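Local coordinates for probable transcriptional regulatory protein, Rv1404 (Mycobacterium tuberculosis, PDB 2NYX) that probably binds DNA and regulates transcription as a winged helix-turn-helix factor of the MarR family, at the interface of chains A and B. Residues are numbered along the deposited sequence; one frame, centred on the assembly and turned at random. Chains: chain A/B, Probable transcriptional regulatory protein, Rv1404.

Contact 1: the interface of chains A and B. Residues chain A 22, 26; chain B 52, 56, 113, 117, 155.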
loop_
_atom_site.group_PDB
_atom_site.type_symbol
_atom_site.label_atom_id
_atom_site.label_comp_id
_atom_site.label_asym_id
_atom_site.label_seq_id
_atom_site.Cartn_x
_atom_site.Cartn_y
_atom_site.Cartn_z
ATOM N N LEU A 22 -3.011 -0.414 -12.661
ATOM C CA LEU A 22 -3.950 -0.885 -11.652
ATOM C C LEU A 22 -3.504 -2.205 -11.012
ATOM O O LEU A 22 -3.478 -2.321 -9.790
ATOM C CB LEU A 22 -5.354 -1.007 -12.231
ATOM C CG LEU A 22 -6.486 -1.353 -11.268
ATOM C CD1 LEU A 22 -6.586 -0.366 -10.080
ATOM C CD2 LEU A 22 -7.808 -1.408 -12.026
ATOM N N ARG A 26 -2.006 -3.021 -7.045
ATOM C CA ARG A 26 -2.386 -4.121 -6.172
ATOM C C ARG A 26 -1.182 -4.882 -5.641
ATOM O O ARG A 26 -1.181 -5.322 -4.487
ATOM C CB ARG A 26 -3.303 -5.095 -6.897
ATOM C CG ARG A 26 -4.706 -4.601 -7.023
ATOM C CD ARG A 26 -5.630 -5.721 -7.386
ATOM N NE ARG A 26 -7.013 -5.287 -7.305
ATOM C CZ ARG A 26 -8.050 -6.056 -7.582
ATOM N NH1 ARG A 26 -7.854 -7.304 -7.964
ATOM N NH2 ARG A 26 -9.281 -5.575 -7.488
ATOM N N VAL B 52 -8.960 -8.525 -1.031
ATOM C CA VAL B 52 -8.588 -8.740 -2.421
ATOM C C VAL B 52 -8.175 -10.181 -2.649
ATOM O O VAL B 52 -8.559 -10.793 -3.652
ATOM C CB VAL B 52 -7.466 -7.775 -2.881
ATOM C CG1 VAL B 52 -7.005 -8.118 -4.298
ATOM C CG2 VAL B 52 -7.960 -6.337 -2.803
ATOM N N ASN B 56 -9.999 -12.884 -5.264
ATOM C CA ASN B 56 -9.165 -13.675 -6.176
ATOM C C ASN B 56 -9.077 -15.171 -5.899
ATOM O O ASN B 56 -9.001 -15.960 -6.834
ATOM C CB ASN B 56 -7.750 -13.105 -6.222
ATOM C CG ASN B 56 -7.681 -11.808 -6.966
ATOM O OD1 ASN B 56 -8.568 -11.493 -7.761
ATOM N ND2 ASN B 56 -6.631 -11.035 -6.717
ATOM N N VAL B 113 -14.256 -3.905 -2.141
ATOM C CA VAL B 113 -13.191 -4.196 -3.088
ATOM C C VAL B 113 -13.465 -3.554 -4.449
ATOM O O VAL B 113 -12.575 -2.971 -5.047
ATOM C CB VAL B 113 -12.964 -5.733 -3.260
ATOM C CG1 VAL B 113 -11.982 -6.017 -4.405
ATOM C CG2 VAL B 113 -12.440 -6.364 -1.974
ATOM N N THR B 117 -11.414 -0.263 -5.983
ATOM C CA THR B 117 -10.770 -0.516 -7.276
ATOM C C THR B 117 -11.208 0.479 -8.344
ATOM O O THR B 117 -10.362 1.031 -9.043
ATOM C CB THR B 117 -10.969 -1.975 -7.757
ATOM O OG1 THR B 117 -10.568 -2.865 -6.716
ATOM C CG2 THR B 117 -10.126 -2.270 -8.998
ATOM N N ALA B 155 -6.311 -7.137 -12.642
ATOM C CA ALA B 155 -7.214 -6.402 -11.741
ATOM C C ALA B 155 -8.754 -6.583 -11.781
ATOM O O ALA B 155 -9.343 -6.703 -10.707
ATOM C CB ALA B 155 -6.847 -4.928 -11.706
HETATM O O HOH W 1 -5.512 -9.034 -8.260
#

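Contact 2: the interface of chains A and B. Residues chain A 124, 128, 139-140, 143; chain B 21, 25, 143, 146.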
loop_
_atom_site.group_PDB
_atom_site.type_symbol
_atom_site.label_atom_id
_atom_site.label_comp_id
_atom_site.label_asym_id
_atom_site.label_seq_id
_atom_site.Cartn_x
_atom_site.Cartn_y
_atom_site.Cartn_z
ATOM N N ILE A 124 10.368 -6.410 -2.474
ATOM C CA ILE A 124 10.587 -5.863 -3.806
ATOM C C ILE A 124 11.783 -6.534 -4.487
ATOM O O ILE A 124 11.679 -6.969 -5.637
ATOM C CB ILE A 124 10.768 -4.332 -3.778
ATOM C CG1 ILE A 124 9.412 -3.648 -3.656
ATOM C CG2 ILE A 124 11.485 -3.837 -5.040
ATOM C CD1 ILE A 124 9.496 -2.132 -3.595
ATOM N N VAL A 128 12.012 -8.505 -7.950
ATOM C CA VAL A 128 12.917 -7.963 -8.965
ATOM C C VAL A 128 13.942 -8.986 -9.465
ATOM O O VAL A 128 14.292 -8.984 -10.642
ATOM C CB VAL A 128 13.589 -6.673 -8.456
ATOM C CG1 VAL A 128 14.862 -6.357 -9.222
ATOM C CG2 VAL A 128 12.621 -5.525 -8.554
ATOM N N LEU A 139 10.591 -0.894 -15.673
ATOM C CA LEU A 139 9.653 -0.697 -14.569
ATOM C C LEU A 139 9.929 0.608 -13.814
ATOM O O LEU A 139 9.005 1.358 -13.515
ATOM C CB LEU A 139 9.695 -1.911 -13.636
ATOM C CG LEU A 139 8.545 -2.298 -12.700
ATOM C CD1 LEU A 139 8.914 -2.058 -11.267
ATOM C CD2 LEU A 139 7.199 -1.639 -13.037
ATOM N N VAL A 140 11.203 0.874 -13.521
ATOM C CA VAL A 140 11.632 2.163 -12.979
ATOM C C VAL A 140 11.153 3.297 -13.901
ATOM O O VAL A 140 10.544 4.266 -13.441
ATOM C CB VAL A 140 13.166 2.239 -12.820
ATOM C CG1 VAL A 140 13.599 3.625 -12.294
ATOM C CG2 VAL A 140 13.667 1.126 -11.927
ATOM N N LEU A 143 7.106 3.720 -13.774
ATOM C CA LEU A 143 6.583 4.290 -12.538
ATOM C C LEU A 143 7.075 5.718 -12.303
ATOM O O LEU A 143 6.413 6.505 -11.636
ATOM C CB LEU A 143 6.951 3.404 -11.352
ATOM C CG LEU A 143 6.323 2.020 -11.257
ATOM C CD1 LEU A 143 6.801 1.375 -9.977
ATOM C CD2 LEU A 143 4.797 2.061 -11.265
ATOM N N LEU B 21 13.081 1.874 -7.116
ATOM C CA LEU B 21 11.688 1.458 -7.058
ATOM C C LEU B 21 10.935 1.917 -5.812
ATOM O O LEU B 21 9.734 2.136 -5.872
ATOM C CB LEU B 21 11.607 -0.064 -7.171
ATOM C CG LEU B 21 11.081 -0.779 -8.422
ATOM C CD1 LEU B 21 11.012 0.097 -9.673
ATOM C CD2 LEU B 21 11.915 -2.036 -8.655
ATOM N N SER B 25 7.728 4.410 -6.720
ATOM C CA SER B 25 6.422 3.869 -6.440
ATOM C C SER B 25 5.629 4.659 -5.388
ATOM O O SER B 25 4.483 4.328 -5.124
ATOM C CB SER B 25 6.537 2.388 -6.056
ATOM O OG SER B 25 7.094 2.256 -4.763
ATOM N N LEU B 143 5.357 -3.195 -16.826
ATOM C CA LEU B 143 4.410 -3.350 -15.726
ATOM C C LEU B 143 3.889 -4.776 -15.594
ATOM O O LEU B 143 3.743 -5.284 -14.495
ATOM C CB LEU B 143 3.246 -2.369 -15.879
ATOM C CG LEU B 143 3.581 -0.897 -15.614
ATOM C CD1 LEU B 143 2.535 -0.003 -16.260
ATOM C CD2 LEU B 143 3.693 -0.594 -14.125
ATOM N N PHE B 146 6.416 -7.033 -14.082
ATOM C CA PHE B 146 6.396 -6.812 -12.642
ATOM C C PHE B 146 5.317 -7.638 -11.941
ATOM O O PHE B 146 5.590 -8.292 -10.934
ATOM C CB PHE B 146 6.195 -5.331 -12.344
ATOM C CG PHE B 146 6.094 -5.009 -10.881
ATOM C CD1 PHE B 146 7.108 -5.377 -9.995
ATOM C CD2 PHE B 146 4.999 -4.299 -10.389
ATOM C CE1 PHE B 146 7.007 -5.048 -8.627
ATOM C CE2 PHE B 146 4.897 -3.966 -9.041
ATOM C CZ PHE B 146 5.891 -4.333 -8.160
#

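Contact 1: the interface of chains A and B
A:Leu22 meets B:Ala155 and B:Thr117 at the apolar centre of this helix-packing patch between two chains of the MarR family, winged helix-turn-helix proteins that normally work as dimers. The CG of A:Leu22 lies 3.6 Å from the CB of B:Ala155, a residue in a loop near the C-terminus of chain B. A chi1 of -174° swings CG of A:Leu22 to the far side from its backbone N, and the leucine fork extends toward B:Thr117, where CD2 of A:Leu22 comes within 3.9 Å of the CG2 methyl of B:Thr117. The two side chains cross at about a right angle, and the threonine thus turns its methyl to the leucine while its hydroxyl serves a different partner.

One turn further along helix 14-39, A:Arg26 reaches across with its chain extended from CG to NE. Its guanidinium has a neighbour over each face, both offset toward the rim: the CG1 methyl of B:Val52, from helix 45-57, sits 3.7 Å above the guanidinium plane of A:Arg26, and the CA of B:Ala155 lies over the opposite face. Packing on both faces probably limits tilting of the group, while its edge meets B:Thr117 and a water.

At that edge, NH2 of A:Arg26 donates to OG1 of B:Thr117 over 3.1 Å, with 156° at the hydrogen and the acceptor lying in the guanidinium plane. In turn, OG1 of B:Thr117 donates to the backbone O of B:Val113, one turn earlier in helix 107-128, at 2.6 Å. This second bond uses the threonine hydrogen and helps present the oxygen as an acceptor to the arginine. The carbonyl O of B:Ala155 is 3.2 Å from NH1 of A:Arg26, but the N-H points away, leaving proximity and probably a favourable electrostatic term. NH1 of A:Arg26 instead meets water 1, also in the guanidinium plane, at 2.9 Å, and that water continues to the side-chain amide ND2 of B:Asn56, linking the arginine to helix 45-57.

Contact 2: the interface of chains A and B
B:Leu21 and A:Leu139 set the geometry of this leucine-rich helix-packing patch, their side chains crossing at about a right angle. CD1 of B:Leu21 and CD1 of A:Leu139 are 3.4 Å apart, a close methyl-methyl approach that may partly reflect how the side chains were modelled, since chi1 of B:Leu21 (-108°) and chi2 of A:Leu139 (-110°) are both far from staggered. B:Leu21, on helix 16-24, enters between helices 107-129 and 133-149 of chain A and divides its fork between them. CD1 of B:Leu21 turns to helix 133-149, where the CG2 methyl of A:Val140 is 3.6 Å away. CD2 of B:Leu21 turns to helix 107-129 and touches CG2 of A:Val128, with CG2 of A:Ile124 a little farther off at 4.1 Å. All three of these side chains cross the leucine at a slant.

A:Leu139 is itself divided among chain B partners. While CD1 of A:Leu139 faces B:Leu21, it also lies over one face of the B:Phe146 ring, 3.9 Å above the plane and displaced toward the rim, an aliphatic contact with the aromatic face. With CG opposite the backbone N (chi1 177°), CB and the ring carbons CG and CD1 of B:Phe146 lie along A:Leu139. CD2 of A:Leu139 meets CD2 of B:Leu143 at 3.8 Å, again with the side chains nearly perpendicular.

A:Leu143 and B:Leu143, the same residue in the two chains, approach through their CD2 methyls at 4.1 Å. The CD1 branch of A:Leu143 points instead to CB of B:Ser25. The hydroxyl OG of B:Ser25 donates to the backbone O of B:Leu21 at 2.9 Å, in the carbonyl plane, which ties its polar group back to its own chain and leaves CB to face the leucine.

By setting the N-terminal helix of chain B between two C-terminal helices of chain A, and the last helices of both chains against each other, the patch probably helps build the dimerisation domain that holds together the paired DNA-binding domains of a MarR-type regulator.

The centres of the C-alpha atoms of contact 1 and contact 2 are about 18 Å apart along one interface between the two chains. They have no residue in common, but both use the N-terminal helical region: helix 14-39 of chain A in contact 1 and helix 16-24 of chain B in contact 2. Each region packs against the partner's long helix that begins at residue 107. Contact 1 adds helix 45-57 and the C-terminal loop of chain B, contact 2 the last helices of both chains. Each chain thus lends its N-terminal helix to the other, through different residues, in an arrangement that is not an exact two-fold but fits a MarR-type dimer.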